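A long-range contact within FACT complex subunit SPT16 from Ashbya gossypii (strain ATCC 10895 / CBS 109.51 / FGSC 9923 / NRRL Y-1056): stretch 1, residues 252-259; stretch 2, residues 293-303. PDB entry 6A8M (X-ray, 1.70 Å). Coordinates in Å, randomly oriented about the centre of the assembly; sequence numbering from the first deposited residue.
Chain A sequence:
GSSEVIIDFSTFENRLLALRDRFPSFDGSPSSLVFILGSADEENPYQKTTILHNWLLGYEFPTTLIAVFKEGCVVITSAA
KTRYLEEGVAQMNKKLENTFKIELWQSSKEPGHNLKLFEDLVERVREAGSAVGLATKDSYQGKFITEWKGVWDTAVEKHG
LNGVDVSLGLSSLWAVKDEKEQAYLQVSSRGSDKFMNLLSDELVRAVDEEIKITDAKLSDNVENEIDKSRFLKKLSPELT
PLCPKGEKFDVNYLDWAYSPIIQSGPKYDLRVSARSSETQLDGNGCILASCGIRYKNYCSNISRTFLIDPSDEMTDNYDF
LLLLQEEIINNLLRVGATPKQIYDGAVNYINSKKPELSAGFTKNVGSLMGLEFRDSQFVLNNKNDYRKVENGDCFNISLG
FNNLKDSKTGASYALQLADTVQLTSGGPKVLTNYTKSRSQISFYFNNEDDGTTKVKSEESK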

ATOM      1  N   ASN A 252       1.598 -16.676   8.973  1.00 20.43           N
ATOM      2  CA  ASN A 252       0.761 -15.793   9.776  1.00 21.85           C
ATOM      3  C   ASN A 252       0.867 -14.331   9.367  1.00 21.58           C
ATOM      4  O   ASN A 252       0.042 -13.529   9.810  1.00 22.12           O
ATOM      5  N   TYR A 253       1.846 -13.964   8.542  1.00 22.59           N
ATOM      6  CA  TYR A 253       2.000 -12.581   8.103  1.00 18.66           C
ATOM      7  C   TYR A 253       1.597 -12.362   6.649  1.00 17.02           C
ATOM      8  O   TYR A 253       1.907 -11.306   6.091  1.00 14.67           O
ATOM      9  N   LEU A 254       0.960 -13.340   6.014  1.00 15.63           N
ATOM     10  CA  LEU A 254       0.444 -13.186   4.655  1.00 13.52           C
ATOM     11  C   LEU A 254      -1.050 -12.876   4.722  1.00 15.98           C
ATOM     12  O   LEU A 254      -1.789 -13.541   5.459  1.00 16.88           O
ATOM     13  N   ASP A 255      -1.488 -11.867   3.964  1.00 13.97           N
ATOM     14  CA  ASP A 255      -2.900 -11.493   3.928  1.00 16.50           C
ATOM     15  C   ASP A 255      -3.208 -10.878   2.558  1.00 12.90           C
ATOM     16  O   ASP A 255      -2.318 -10.647   1.743  1.00 13.78           O
ATOM     17  N   TRP A 256      -4.478 -10.600   2.306  1.00 13.72           N
ATOM     18  CA  TRP A 256      -4.845  -9.828   1.124  1.00 13.24           C
ATOM     19  C   TRP A 256      -4.607  -8.340   1.355  1.00 12.83           C
ATOM     20  O   TRP A 256      -4.849  -7.822   2.447  1.00 15.39           O
ATOM     21  N   ALA A 257      -4.164  -7.638   0.299  1.00 12.49           N
ATOM     22  CA  ALA A 257      -4.146  -6.177   0.350  1.00 12.65           C
ATOM     23  C   ALA A 257      -5.523  -5.576   0.098  1.00 13.36           C
ATOM     24  O   ALA A 257      -5.802  -4.445   0.534  1.00 15.17           O
ATOM     25  N   TYR A 258      -6.368  -6.307  -0.618  1.00 12.60           N
ATOM     26  CA  TYR A 258      -7.736  -5.926  -0.947  1.00 12.33           C
ATOM     27  C   TYR A 258      -8.412  -7.198  -1.447  1.00 13.84           C
ATOM     28  O   TYR A 258      -7.751  -8.193  -1.757  1.00 11.07           O
ATOM     29  N   SER A 259      -9.734  -7.162  -1.523  1.00 14.05           N
ATOM     30  CA  SER A 259     -10.469  -8.307  -2.044  1.00 14.86           C
ATOM     31  C   SER A 259     -10.214  -8.441  -3.543  1.00 15.29           C
ATOM     32  O   SER A 259     -10.318  -7.451  -4.272  1.00 14.97           O
ATOM     33  N   ILE A 293      -1.448  -8.820  -2.516  1.00 14.21           N
ATOM     34  CA  ILE A 293      -1.128  -9.530  -1.286  1.00 15.32           C
ATOM     35  C   ILE A 293      -0.344  -8.579  -0.391  1.00 15.46           C
ATOM     36  O   ILE A 293       0.276  -7.626  -0.867  1.00 14.47           O
ATOM     37  N   ARG A 294      -0.406  -8.819   0.920  1.00 12.63           N
ATOM     38  CA  ARG A 294       0.494  -8.180   1.867  1.00 13.68           C
ATOM     39  C   ARG A 294       1.336  -9.259   2.531  1.00 12.82           C
ATOM     40  O   ARG A 294       0.821 -10.315   2.915  1.00 13.22           O
ATOM     41  N   TYR A 295       2.634  -9.011   2.645  1.00 12.91           N
ATOM     42  CA  TYR A 295       3.480  -9.845   3.489  1.00 12.14           C
ATOM     43  C   TYR A 295       4.193  -8.959   4.486  1.00 13.76           C
ATOM     44  O   TYR A 295       4.923  -8.039   4.093  1.00 15.74           O
ATOM     45  N   LYS A 296       4.019  -9.266   5.768  1.00 12.13           N
ATOM     46  CA  LYS A 296       4.493  -8.402   6.858  1.00 13.86           C
ATOM     47  C   LYS A 296       4.169  -6.940   6.565  1.00 14.21           C
ATOM     48  O   LYS A 296       4.998  -6.043   6.759  1.00 15.62           O
ATOM     49  N   ASN A 297       2.942  -6.721   6.099  1.00 12.10           N
ATOM     50  CA  ASN A 297       2.267  -5.446   5.841  1.00 13.00           C
ATOM     51  C   ASN A 297       2.722  -4.783   4.539  1.00 12.40           C
ATOM     52  O   ASN A 297       2.173  -3.720   4.203  1.00 14.50           O
ATOM     53  N   TYR A 298       3.648  -5.375   3.776  1.00 12.47           N
ATOM     54  CA  TYR A 298       4.107  -4.775   2.520  1.00 11.41           C
ATOM     55  C   TYR A 298       3.231  -5.251   1.361  1.00 13.42           C
ATOM     56  O   TYR A 298       3.168  -6.448   1.085  1.00 11.80           O
ATOM     57  N   CYS A 299       2.570  -4.298   0.685  1.00 13.10           N
ATOM     58  CA  CYS A 299       1.621  -4.571  -0.391  1.00 13.53           C
ATOM     59  C   CYS A 299       2.296  -4.797  -1.738  1.00 12.04           C
ATOM     60  O   CYS A 299       3.297  -4.157  -2.076  1.00 11.83           O
ATOM     61  N   SER A 300       1.677  -5.672  -2.533  1.00  9.75           N
ATOM     62  CA  SER A 300       1.984  -5.869  -3.946  1.00 10.25           C
ATOM     63  C   SER A 300       0.663  -5.936  -4.709  1.00 11.22           C
ATOM     64  O   SER A 300      -0.428  -6.013  -4.123  1.00 11.43           O
ATOM     65  N   ASN A 301       0.765  -5.888  -6.034  1.00 12.04           N
ATOM     66  CA  ASN A 301      -0.417  -5.827  -6.887  1.00 10.35           C
ATOM     67  C   ASN A 301      -0.077  -6.486  -8.211  1.00 12.01           C
ATOM     68  O   ASN A 301       1.047  -6.345  -8.699  1.00 13.36           O
ATOM     69  N   ILE A 302      -1.048  -7.204  -8.782  1.00 12.05           N
ATOM     70  CA  ILE A 302      -0.916  -7.760 -10.129  1.00 11.07           C
ATOM     71  C   ILE A 302      -2.293  -7.721 -10.773  1.00 11.37           C
ATOM     72  O   ILE A 302      -3.293  -8.033 -10.124  1.00 12.47           O
ATOM     73  N   SER A 303      -2.347  -7.305 -12.037  1.00 10.36           N
ATOM     74  CA  SER A 303      -3.590  -7.332 -12.803  1.00 10.18           C
ATOM     75  C   SER A 303      -3.297  -7.964 -14.148  1.00 11.92           C
ATOM     76  O   SER A 303      -2.276  -7.667 -14.772  1.00 12.41           O
TER

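Residues 254-256 and 293-295 run antiparallel. Asp255 and Arg294 form the hydrogen-bonded pair, with Arg294 N to Asp255 O at 2.8 Å and Asp255 N to Arg294 O at 3.0 Å; Lys296 N adds a third bond to Tyr253 O at 3.0 Å. Leu254 and Tyr295 lie on one face of the sheet, Asp255 and Arg294 on the other.

On the Leu254 face the packing is apolar. Leu254 adopts chi1 t and chi2 p, a conformation that brings CD1 to 3.5 Å from Ile293 CG2 and to 3.9 Å from Tyr295 CD1, so one methyl group contacts both neighbours. Tyr295, also t at chi1, carries its ring back alongside the first stretch, where its CE1 lies 3.9 Å from Tyr253 CB.

The Asp255 face is polar. With chi1 t and a chi2 near zero, Asp255 places OD2 3.1 Å from Arg294 NH2 in a salt bridge, while its OD1 accepts a weak hydrogen bond from Trp256 N at 2.8 Å. Arg294 reaches this carboxylate through an m, t, m sequence of chi1 to chi3: the aliphatic part passes Ala257, with CG 3.8 Å from Ala257 CB, and the chain then bends to bring the guanidinium to Asp255. Trp256 O lies over one face of that group, 3.0 Å from Arg294 NH1, but the angle is too poor for a hydrogen bond.

Trp256 and Ile293 start out on diverging CA-to-CB bonds, yet their side chains meet farther out. Ile293, m at both chi1 and chi2, sets CD1 over the face of the six-membered indole ring, 3.7 Å from Trp256 CE3, in a CH-pi contact; Trp256 has chi1 m and a chi2 of 109°.

Near the type I' turn from Tyr295 to Tyr298, Tyr253 points toward the second stretch with chi1 m. Its CB approaches Lys296 CG at 3.6 Å; chi2 t lifts the Lys296 chain off the plane of the Tyr253 ring and chi3 p turns it over the ring. Lys296 NZ stands nearly on the ring normal, but at 5.4 Å from the Tyr253 ring centroid any cation-pi attraction is weak at most. Water 1 donates to Tyr253 O at 2.8 Å and accepts from Asn297 N at 3.0 Å.

Beyond the paired strands, Ala257 CB rests 4.1 Å from Cys299 SG. Tyr258, p at chi1, extends its ring so that OH donates to Asn301 OD1 at 2.6 Å; Asn301, t at chi1, presents that oxygen near the ring plane.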

ATOM      1  CB  ASN A 252       1.123 -15.914  11.256  1.00 26.03           C
ATOM      2  CG  ASN A 252       0.655 -17.214  11.868  1.00 29.63           C
ATOM      3  OD1 ASN A 252      -0.281 -17.845  11.380  1.00 28.95           O
ATOM      4  ND2 ASN A 252       1.315 -17.627  12.945  1.00 31.97           N
ATOM      5  CB  TYR A 253       3.440 -12.122   8.302  1.00 20.23           C
ATOM      6  CG  TYR A 253       3.859 -12.044   9.745  1.00 29.71           C
ATOM      7  CD1 TYR A 253       3.589 -10.913  10.503  1.00 35.85           C
ATOM      8  CD2 TYR A 253       4.559 -13.080  10.338  1.00 34.30           C
ATOM      9  CE1 TYR A 253       3.994 -10.826  11.824  1.00 39.74           C
ATOM     10  CE2 TYR A 253       4.958 -13.013  11.659  1.00 37.99           C
ATOM     11  CZ  TYR A 253       4.673 -11.888  12.400  1.00 39.86           C
ATOM     12  OH  TYR A 253       5.077 -11.816  13.715  1.00 39.73           O
ATOM     13  CB  LEU A 254       0.694 -14.455   3.836  1.00 15.80           C
ATOM     14  CG  LEU A 254       0.531 -14.271   2.332  1.00 17.14           C
ATOM     15  CD1 LEU A 254       1.812 -13.722   1.742  1.00 16.92           C
ATOM     16  CD2 LEU A 254       0.135 -15.594   1.671  1.00 18.04           C
ATOM     17  CB  ASP A 255      -3.224 -10.526   5.086  1.00 19.96           C
ATOM     18  CG  ASP A 255      -4.719 -10.440   5.410  1.00 23.90           C
ATOM     19  OD1 ASP A 255      -5.535 -11.149   4.789  1.00 23.85           O
ATOM     20  OD2 ASP A 255      -5.061  -9.650   6.320  1.00 25.95           O
ATOM     21  CB  TRP A 256      -6.322 -10.035   0.777  1.00 14.76           C
ATOM     22  CG  TRP A 256      -6.634 -11.380   0.228  1.00 11.00           C
ATOM     23  CD1 TRP A 256      -7.333 -12.382   0.845  1.00 12.85           C
ATOM     24  CD2 TRP A 256      -6.255 -11.887  -1.058  1.00 14.61           C
ATOM     25  NE1 TRP A 256      -7.424 -13.470   0.016  1.00 13.70           N
ATOM     26  CE2 TRP A 256      -6.759 -13.202  -1.150  1.00 11.61           C
ATOM     27  CE3 TRP A 256      -5.537 -11.364  -2.136  1.00 16.17           C
ATOM     28  CZ2 TRP A 256      -6.573 -13.998  -2.276  1.00 15.72           C
ATOM     29  CZ3 TRP A 256      -5.344 -12.158  -3.250  1.00 18.04           C
ATOM     30  CH2 TRP A 256      -5.871 -13.456  -3.321  1.00 17.18           C
ATOM     31  CB  ALA A 257      -3.152  -5.616  -0.667  1.00 12.99           C
ATOM     32  CB  TYR A 258      -7.790  -4.794  -2.005  1.00 12.78           C
ATOM     33  CG  TYR A 258      -7.155  -5.151  -3.324  1.00 11.95           C
ATOM     34  CD1 TYR A 258      -5.787  -4.967  -3.543  1.00 12.71           C
ATOM     35  CD2 TYR A 258      -7.916  -5.688  -4.359  1.00 13.02           C
ATOM     36  CE1 TYR A 258      -5.212  -5.315  -4.757  1.00 13.12           C
ATOM     37  CE2 TYR A 258      -7.355  -6.025  -5.570  1.00 15.37           C
ATOM     38  CZ  TYR A 258      -5.997  -5.838  -5.764  1.00 15.09           C
ATOM     39  OH  TYR A 258      -5.441  -6.200  -6.966  1.00 13.48           O
ATOM     40  CB  SER A 259     -11.971  -8.155  -1.782  1.00 16.00           C
ATOM     41  OG  SER A 259     -12.289  -8.384  -0.414  1.00 16.75           O
ATOM     42  CB  ILE A 293      -0.316 -10.798  -1.617  1.00 15.23           C
ATOM     43  CG1 ILE A 293      -1.248 -11.864  -2.213  1.00 16.56           C
ATOM     44  CG2 ILE A 293       0.476 -11.343  -0.426  1.00 13.96           C
ATOM     45  CD1 ILE A 293      -2.124 -12.538  -1.174  1.00 16.92           C
ATOM     46  CB  ARG A 294      -0.250  -7.375   2.966  1.00 16.83           C
ATOM     47  CG  ARG A 294      -1.168  -6.257   2.471  1.00 21.77           C
ATOM     48  CD  ARG A 294      -1.580  -5.325   3.643  1.00 28.41           C
ATOM     49  NE  ARG A 294      -2.069  -6.080   4.796  1.00 37.18           N
ATOM     50  CZ  ARG A 294      -3.348  -6.203   5.153  1.00 44.19           C
ATOM     51  NH1 ARG A 294      -4.311  -5.603   4.461  1.00 46.26           N
ATOM     52  NH2 ARG A 294      -3.665  -6.922   6.226  1.00 47.29           N
ATOM     53  CB  TYR A 295       4.503 -10.643   2.691  1.00 14.55           C
ATOM     54  CG  TYR A 295       5.262 -11.532   3.609  1.00 14.07           C
ATOM     55  CD1 TYR A 295       4.631 -12.597   4.246  1.00 14.83           C
ATOM     56  CD2 TYR A 295       6.595 -11.312   3.874  1.00 16.20           C
ATOM     57  CE1 TYR A 295       5.336 -13.417   5.118  1.00 18.26           C
ATOM     58  CE2 TYR A 295       7.308 -12.132   4.732  1.00 18.92           C
ATOM     59  CZ  TYR A 295       6.667 -13.176   5.360  1.00 19.89           C
ATOM     60  OH  TYR A 295       7.369 -14.004   6.218  1.00 20.66           O
ATOM     61  CB  LYS A 296       5.979  -8.602   7.108  1.00 17.66           C
ATOM     62  CG  LYS A 296       6.263  -9.979   7.688  1.00 21.78           C
ATOM     63  CD  LYS A 296       7.739 -10.151   8.071  1.00 27.74           C
ATOM     64  CE  LYS A 296       8.046  -9.558   9.439  1.00 33.32           C
ATOM     65  NZ  LYS A 296       9.294 -10.172  10.023  1.00 36.80           N
ATOM     66  CB  ASN A 297       2.414  -4.444   6.998  1.00 14.58           C
ATOM     67  CG  ASN A 297       1.972  -5.036   8.344  1.00 17.59           C
ATOM     68  OD1 ASN A 297       2.727  -5.051   9.319  1.00 21.38           O
ATOM     69  ND2 ASN A 297       0.761  -5.548   8.378  1.00 17.31           N
ATOM     70  CB  TYR A 298       5.602  -5.084   2.300  1.00 10.80           C
ATOM     71  CG  TYR A 298       6.375  -4.220   3.245  1.00 12.89           C
ATOM     72  CD1 TYR A 298       6.662  -4.660   4.548  1.00 14.26           C
ATOM     73  CD2 TYR A 298       6.751  -2.940   2.886  1.00 11.32           C
ATOM     74  CE1 TYR A 298       7.301  -3.809   5.448  1.00 13.98           C
ATOM     75  CE2 TYR A 298       7.435  -2.109   3.775  1.00 11.30           C
ATOM     76  CZ  TYR A 298       7.677  -2.547   5.046  1.00 13.04           C
ATOM     77  OH  TYR A 298       8.287  -1.682   5.920  1.00 15.73           O
ATOM     78  CB  CYS A 299       0.651  -3.411  -0.559  1.00 13.37           C
ATOM     79  SG  CYS A 299      -0.334  -3.071   0.908  1.00 13.22           S
ATOM     80  CB  SER A 300       2.821  -7.137  -4.192  1.00 11.24           C
ATOM     81  OG  SER A 300       2.124  -8.288  -3.733  1.00 14.15           O
ATOM     82  CB  ASN A 301      -0.874  -4.377  -7.140  1.00 12.31           C
ATOM     83  CG  ASN A 301      -2.215  -4.323  -7.812  1.00 11.17           C
ATOM     84  OD1 ASN A 301      -3.151  -4.950  -7.329  1.00 11.94           O
ATOM     85  ND2 ASN A 301      -2.310  -3.623  -8.959  1.00 11.60           N
ATOM     86  CB  ILE A 302      -0.351  -9.198 -10.128  1.00 11.09           C
ATOM     87  CG1 ILE A 302      -0.078  -9.667 -11.575  1.00 12.65           C
ATOM     88  CG2 ILE A 302      -1.254 -10.190  -9.338  1.00 12.66           C
ATOM     89  CD1 ILE A 302       0.689 -11.014 -11.663  1.00 13.10           C
ATOM     90  CB  SER A 303      -4.207  -5.942 -13.027  1.00 10.99           C
ATOM     91  OG  SER A 303      -4.668  -5.376 -11.813  1.00 14.04           O
TER
HETATM   92  O   HOH W   1       0.778  -8.743   5.913  1.00 15.46           O